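Local coordinates for UDP-N-acetylglucosamine 2-epimerase (PDB 4NES), which binds UDP-N-acetylglucosamine and probably catalyses its reversible epimerization at C-2 to UDP-N-acetylmannosamine, at residues Y232-I237 and N280-L285; V269-F274 and Q292-I297. All coordinates share one frame; numbering follows the deposited sequence.

Interaction 1 (Y232-I237 and N280-L285); sequences YDKAII and NAELIL
Lys-234 and Glu-282 meet through a salt bridge, with Lys-234 NZ 3.0 Å from Glu-282 OE1. The lysine can be followed outward from its backbone. Its CB bond points toward the 280-285 segment, but Lys-234 CB itself is still 5.7 Å from Glu-282 OE1. CG narrows the gap without touching. The chain then bends at chi2 (59°) and again at chi3 (103°), which turns its end onto the carboxylate. Lys-234 CD comes to 3.8 Å from Glu-282 OE1, and Lys-234 CE to 3.3 Å from Glu-282 OE1. NZ then donates to OE1 on the syn side, the side that faces the other oxygen. Glu-282 OE2 stays 3.7 Å from Lys-234 NZ, so a single oxygen carries the hydrogen bond.

The glutamate is straighter. Its CG is anti to the backbone N (chi1 -177°) and the chain is extended beyond CG, so the carboxylate is held well out from its own backbone. The two side chains cross at about a right angle and meet at their charged ends. Asp-200 OD2 makes a long, weak second ion pair with Lys-234 NZ. The contact is at the surface, and Leu-338 of helix 327-338 touches Glu-282.

Deeper in, Ile-236 CD1 and Leu-285 CD1 approach no closer than 4.6 Å. The strands are not neighbours: strand 201-205 runs between them, and the CA atoms of Lys-234 and Glu-282 are 9.6 Å apart. The salt bridge therefore spans the start of the middle strand. It joins the beginnings of strands 235-239 and 283-286, at the N-terminal ends of the strands of the parallel six-stranded sheet in the Rossmann-like C-terminal domain of a GT-B fold.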
loop_
_atom_site.group_PDB
_atom_site.type_symbol
_atom_site.label_atom_id
_atom_site.label_comp_id
_atom_site.label_asym_id
_atom_site.label_seq_id
_atom_site.Cartn_x
_atom_site.Cartn_y
_atom_site.Cartn_z
ATOM N N TYR A 232 -44.598 -6.333 -4.023
ATOM C CA TYR A 232 -44.808 -6.723 -2.633
ATOM C C TYR A 232 -45.633 -5.726 -1.819
ATOM O O TYR A 232 -45.960 -5.992 -0.659
ATOM C CB TYR A 232 -43.460 -7.004 -1.960
ATOM C CG TYR A 232 -42.718 -8.153 -2.599
ATOM C CD1 TYR A 232 -43.072 -9.466 -2.323
ATOM C CD2 TYR A 232 -41.685 -7.927 -3.497
ATOM C CE1 TYR A 232 -42.410 -10.523 -2.910
ATOM C CE2 TYR A 232 -41.012 -8.985 -4.093
ATOM C CZ TYR A 232 -41.382 -10.281 -3.791
ATOM O OH TYR A 232 -40.728 -11.339 -4.378
ATOM N N ASP A 233 -45.984 -4.600 -2.438
ATOM C CA ASP A 233 -46.768 -3.547 -1.792
ATOM C C ASP A 233 -46.124 -3.134 -0.474
ATOM O O ASP A 233 -46.751 -3.179 0.587
ATOM C CB ASP A 233 -48.223 -3.986 -1.584
ATOM C CG ASP A 233 -49.128 -2.833 -1.194
ATOM O OD1 ASP A 233 -48.827 -1.684 -1.579
ATOM O OD2 ASP A 233 -50.137 -3.074 -0.499
ATOM N N LYS A 234 -44.859 -2.733 -0.550
ATOM C CA LYS A 234 -44.090 -2.433 0.645
ATOM C C LYS A 234 -43.546 -1.014 0.639
ATOM O O LYS A 234 -43.085 -0.521 -0.392
ATOM C CB LYS A 234 -42.928 -3.417 0.764
ATOM C CG LYS A 234 -42.795 -4.023 2.137
ATOM C CD LYS A 234 -44.057 -4.764 2.535
ATOM C CE LYS A 234 -43.910 -6.266 2.409
ATOM N NZ LYS A 234 -44.774 -6.964 3.405
ATOM N N ALA A 235 -43.603 -0.356 1.792
ATOM C CA ALA A 235 -42.992 0.957 1.939
ATOM C C ALA A 235 -41.493 0.792 2.149
ATOM O O ALA A 235 -41.050 -0.170 2.780
ATOM C CB ALA A 235 -43.604 1.711 3.094
ATOM N N ILE A 236 -40.720 1.735 1.617
ATOM C CA ILE A 236 -39.272 1.728 1.759
ATOM C C ILE A 236 -38.851 2.976 2.521
ATOM O O ILE A 236 -39.325 4.077 2.220
ATOM C CB ILE A 236 -38.588 1.791 0.383
ATOM C CG1 ILE A 236 -39.167 0.740 -0.574
ATOM C CG2 ILE A 236 -37.085 1.652 0.516
ATOM C CD1 ILE A 236 -38.879 -0.691 -0.180
ATOM N N ILE A 237 -37.986 2.807 3.514
ATOM C CA ILE A 237 -37.326 3.938 4.158
ATOM C C ILE A 237 -35.878 3.955 3.681
ATOM O O ILE A 237 -35.148 2.980 3.868
ATOM C CB ILE A 237 -37.379 3.837 5.693
ATOM C CG1 ILE A 237 -38.835 3.843 6.165
ATOM C CG2 ILE A 237 -36.614 4.990 6.334
ATOM C CD1 ILE A 237 -39.007 3.673 7.669
ATOM N N ASN A 280 -36.366 -2.845 13.587
ATOM C CA ASN A 280 -37.793 -2.951 13.313
ATOM C C ASN A 280 -38.166 -3.157 11.844
ATOM O O ASN A 280 -39.338 -3.237 11.504
ATOM C CB ASN A 280 -38.525 -1.736 13.889
ATOM C CG ASN A 280 -38.534 -1.733 15.401
ATOM O OD1 ASN A 280 -39.323 -2.446 16.021
ATOM N ND2 ASN A 280 -37.655 -0.943 16.009
ATOM N N ALA A 281 -37.165 -3.265 10.982
ATOM C CA ALA A 281 -37.399 -3.428 9.549
ATOM C C ALA A 281 -37.852 -4.857 9.261
ATOM O O ALA A 281 -37.380 -5.799 9.901
ATOM C CB ALA A 281 -36.123 -3.117 8.785
ATOM N N GLU A 282 -38.760 -5.029 8.303
ATOM C CA GLU A 282 -39.142 -6.382 7.906
ATOM C C GLU A 282 -37.988 -7.025 7.148
ATOM O O GLU A 282 -37.741 -8.229 7.256
ATOM C CB GLU A 282 -40.410 -6.384 7.055
ATOM C CG GLU A 282 -40.878 -7.790 6.679
ATOM C CD GLU A 282 -42.203 -7.801 5.948
ATOM O OE1 GLU A 282 -42.581 -6.759 5.374
ATOM O OE2 GLU A 282 -42.864 -8.861 5.945
ATOM N N LEU A 283 -37.275 -6.210 6.384
ATOM C CA LEU A 283 -36.032 -6.669 5.785
ATOM C C LEU A 283 -35.155 -5.466 5.444
ATOM O O LEU A 283 -35.634 -4.328 5.382
ATOM C CB LEU A 283 -36.295 -7.624 4.609
ATOM C CG LEU A 283 -36.368 -7.220 3.150
ATOM C CD1 LEU A 283 -34.976 -7.227 2.604
ATOM C CD2 LEU A 283 -37.239 -8.205 2.365
ATOM N N ILE A 284 -33.853 -5.711 5.326
ATOM C CA ILE A 284 -32.884 -4.657 5.066
ATOM C C ILE A 284 -32.258 -4.852 3.678
ATOM O O ILE A 284 -31.875 -5.961 3.315
ATOM C CB ILE A 284 -31.805 -4.638 6.176
ATOM C CG1 ILE A 284 -32.417 -4.152 7.495
ATOM C CG2 ILE A 284 -30.624 -3.777 5.758
ATOM C CD1 ILE A 284 -31.580 -4.460 8.733
ATOM N N LEU A 285 -32.202 -3.777 2.892
ATOM C CA LEU A 285 -31.591 -3.801 1.567
ATOM C C LEU A 285 -30.416 -2.853 1.604
ATOM O O LEU A 285 -30.573 -1.685 1.948
ATOM C CB LEU A 285 -32.576 -3.281 0.524
ATOM C CG LEU A 285 -33.984 -3.863 0.543
ATOM C CD1 LEU A 285 -34.945 -2.993 -0.271
ATOM C CD2 LEU A 285 -33.933 -5.247 -0.016
#

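Interaction 2 (V269-F274 and Q292-I297); sequences VGYLEF and QEEACI. With UDP (uridine-5'-diphosphate), chain C.
Tyr-271 OH donates a 2.9 Å hydrogen bond to Glu-294 OE2, the one direct bond between the segments. It reaches the carboxylate from above, 38° out of its plane. Glu-294 OE2 lies at the edge of the Tyr-271 ring, near its plane; ring and carboxylate planes are 37° apart. Tyr-271 OH also bonds to Thr-175 OG1. The other hydrogen bonds run through UDP. Ribose O2' donates to Glu-294 OE1 and O3' to Glu-294 OE2, each at 2.7 Å, so the carboxylate holds both sugar hydroxyls and OE2 accepts two bonds. Val-269 N donates to uracil O4 at 3.0 Å, while uracil N3 donates to Val-269 O at 2.8 Å.

Such a site, with a base-binding loop and a glutamate for the ribose diol, is characteristic of the nucleotide pocket in the C-terminal domain of GT-B enzymes. Gly-270 is the N-cap of the helix that carries both rings.

Non-polar contact comes mainly from Phe-274. With chi1 at -161°, CG turns away from the backbone N, and one ring face meets the uracil. UDP C5 lies over the Phe-274 ring centre, 3.4 Å above its plane. Replacing Phe-274 by an alanine is likely to leave the base without its aromatic floor, free to tilt.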
loop_
_atom_site.group_PDB
_atom_site.type_symbol
_atom_site.label_atom_id
_atom_site.label_comp_id
_atom_site.label_asym_id
_atom_site.label_seq_id
_atom_site.Cartn_x
_atom_site.Cartn_y
_atom_site.Cartn_z
ATOM N N VAL A 269 -29.057 9.551 9.666
ATOM C CA VAL A 269 -29.421 9.722 11.077
ATOM C C VAL A 269 -28.348 9.177 12.009
ATOM O O VAL A 269 -27.414 8.496 11.582
ATOM C CB VAL A 269 -30.774 9.050 11.401
ATOM C CG1 VAL A 269 -31.885 9.653 10.552
ATOM C CG2 VAL A 269 -30.678 7.538 11.195
ATOM N N GLY A 270 -28.482 9.478 13.299
ATOM C CA GLY A 270 -27.547 9.004 14.309
ATOM C C GLY A 270 -27.630 7.499 14.493
ATOM O O GLY A 270 -28.562 6.849 14.004
ATOM N N TYR A 271 -26.641 6.943 15.185
ATOM C CA TYR A 271 -26.562 5.498 15.379
ATOM C C TYR A 271 -27.752 4.930 16.155
ATOM O O TYR A 271 -28.283 3.877 15.811
ATOM C CB TYR A 271 -25.257 5.145 16.083
ATOM C CG TYR A 271 -24.916 3.678 16.052
ATOM C CD1 TYR A 271 -24.966 2.963 14.871
ATOM C CD2 TYR A 271 -24.522 3.014 17.215
ATOM C CE1 TYR A 271 -24.639 1.621 14.835
ATOM C CE2 TYR A 271 -24.190 1.667 17.185
ATOM C CZ TYR A 271 -24.257 0.981 15.985
ATOM O OH TYR A 271 -23.929 -0.357 15.941
ATOM N N LEU A 272 -28.177 5.628 17.201
ATOM C CA LEU A 272 -29.290 5.137 18.008
ATOM C C LEU A 272 -30.567 5.059 17.178
ATOM O O LEU A 272 -31.310 4.066 17.216
ATOM C CB LEU A 272 -29.509 6.031 19.230
ATOM C CG LEU A 272 -28.312 6.154 20.161
ATOM C CD1 LEU A 272 -28.649 7.126 21.289
ATOM C CD2 LEU A 272 -27.919 4.800 20.726
ATOM N N GLU A 273 -30.809 6.120 16.421
ATOM C CA GLU A 273 -31.947 6.179 15.527
ATOM C C GLU A 273 -31.870 5.077 14.466
ATOM O O GLU A 273 -32.864 4.402 14.179
ATOM C CB GLU A 273 -32.009 7.565 14.878
ATOM C CG GLU A 273 -32.409 8.685 15.850
ATOM C CD GLU A 273 -31.266 9.175 16.716
ATOM O OE1 GLU A 273 -30.087 8.863 16.427
ATOM O OE2 GLU A 273 -31.547 9.884 17.704
ATOM N N PHE A 274 -30.686 4.888 13.888
ATOM C CA PHE A 274 -30.555 3.901 12.825
ATOM C C PHE A 274 -30.718 2.473 13.338
ATOM O O PHE A 274 -31.318 1.636 12.663
ATOM C CB PHE A 274 -29.245 4.066 12.050
ATOM C CG PHE A 274 -29.283 3.403 10.713
ATOM C CD1 PHE A 274 -30.053 3.940 9.696
ATOM C CD2 PHE A 274 -28.595 2.221 10.482
ATOM C CE1 PHE A 274 -30.125 3.321 8.457
ATOM C CE2 PHE A 274 -28.658 1.605 9.237
ATOM C CZ PHE A 274 -29.431 2.160 8.234
ATOM N N GLN A 292 -24.703 -4.900 6.740
ATOM C CA GLN A 292 -24.781 -6.355 6.572
ATOM C C GLN A 292 -24.538 -7.056 7.905
ATOM O O GLN A 292 -25.230 -8.016 8.254
ATOM C CB GLN A 292 -23.737 -6.851 5.568
ATOM C CG GLN A 292 -24.029 -6.517 4.121
ATOM C CD GLN A 292 -22.889 -6.962 3.240
ATOM O OE1 GLN A 292 -22.686 -8.155 3.031
ATOM N NE2 GLN A 292 -22.121 -6.003 2.731
ATOM N N GLU A 293 -23.547 -6.579 8.649
ATOM C CA GLU A 293 -23.234 -7.149 9.953
ATOM C C GLU A 293 -24.346 -6.912 10.966
ATOM O O GLU A 293 -24.761 -7.838 11.662
ATOM C CB GLU A 293 -21.907 -6.581 10.461
ATOM C CG GLU A 293 -20.724 -7.087 9.643
ATOM C CD GLU A 293 -19.500 -6.195 9.718
ATOM O OE1 GLU A 293 -19.607 -5.059 10.220
ATOM O OE2 GLU A 293 -18.430 -6.638 9.248
ATOM N N GLU A 294 -24.830 -5.677 11.045
ATOM C CA GLU A 294 -25.903 -5.348 11.976
ATOM C C GLU A 294 -27.191 -6.103 11.687
ATOM O O GLU A 294 -27.859 -6.553 12.613
ATOM C CB GLU A 294 -26.133 -3.838 12.008
ATOM C CG GLU A 294 -24.936 -3.138 12.627
ATOM C CD GLU A 294 -24.904 -1.654 12.393
ATOM O OE1 GLU A 294 -25.613 -1.153 11.490
ATOM O OE2 GLU A 294 -24.137 -0.980 13.106
ATOM N N ALA A 295 -27.536 -6.247 10.410
ATOM C CA ALA A 295 -28.724 -7.009 10.032
ATOM C C ALA A 295 -28.597 -8.430 10.575
ATOM O O ALA A 295 -29.537 -8.978 11.154
ATOM C CB ALA A 295 -28.889 -7.016 8.518
ATOM N N CYS A 296 -27.409 -9.009 10.434
ATOM C CA CYS A 296 -27.184 -10.365 10.896
ATOM C C CYS A 296 -27.324 -10.449 12.422
ATOM O O CYS A 296 -28.001 -11.337 12.965
ATOM C CB CYS A 296 -25.803 -10.829 10.439
ATOM S SG CYS A 296 -25.383 -12.522 10.885
ATOM N N ILE A 297 -26.703 -9.501 13.112
ATOM C CA ILE A 297 -26.723 -9.461 14.566
ATOM C C ILE A 297 -28.138 -9.277 15.112
ATOM O O ILE A 297 -28.531 -9.930 16.093
ATOM C CB ILE A 297 -25.803 -8.326 15.056
ATOM C CG1 ILE A 297 -24.340 -8.657 14.723
ATOM C CG2 ILE A 297 -25.997 -8.070 16.557
ATOM C CD1 ILE A 297 -23.413 -7.441 14.713
HETATM N N1 UDP C . -25.540 4.201 10.053
HETATM C C2 UDP C . -26.051 5.185 10.829
HETATM N N3 UDP C . -26.983 6.022 10.324
HETATM C C4 UDP C . -27.433 5.922 9.054
HETATM C C5 UDP C . -26.925 4.918 8.219
HETATM C C6 UDP C . -25.955 4.066 8.760
HETATM O O2 UDP C . -25.673 5.320 11.996
HETATM O O4 UDP C . -28.389 6.816 8.581
HETATM C "C1'" UDP C . -24.487 3.287 10.531
HETATM C "C2'" UDP C . -24.760 1.876 10.537
HETATM O "O2'" UDP C . -25.536 1.526 11.660
HETATM C "C3'" UDP C . -23.420 1.275 10.503
HETATM C "C4'" UDP C . -22.608 2.261 9.803
HETATM O "O4'" UDP C . -23.408 3.400 9.605
HETATM O "O3'" UDP C . -22.869 1.036 11.768
HETATM C "C5'" UDP C . -22.152 1.815 8.455
HETATM O "O5'" UDP C . -21.481 2.839 7.761
HETATM P PA UDP C . -21.530 2.975 6.183
HETATM O O1A UDP C . -21.557 4.450 5.846
HETATM O O2A UDP C . -22.741 2.236 5.656
HETATM O O3A UDP C . -20.183 2.402 5.597
HETATM P PB UDP C . -19.598 0.962 5.386
HETATM O O1B UDP C . -19.942 0.081 6.578
HETATM O O2B UDP C . -20.133 0.407 4.091
HETATM O O3B UDP C . -18.123 1.232 5.284
#

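In the fold
Both contacts belong to the C-terminal domain and interleave along the chain. Helix 271-280, strand 283-286 and helix 289-298 follow one another, so interaction 2 brackets one half of interaction 1. Their centres are 15 Å apart. They touch where Ile-284 CD1 packs on Ala-295 CB at 3.7 Å. Interaction 1 lies at the N-terminal ends of the strands, away from the ligands. Interaction 2 lies at their C-terminal ends, where Ser-239, Ser-288, Gly-289 and Gly-290 also bind UDP. The side chain of Glu-294 is about 10 Å from that of His-207, the probable active-site residue, and about 12 Å from the bound UDP-N-acetylglucosamine.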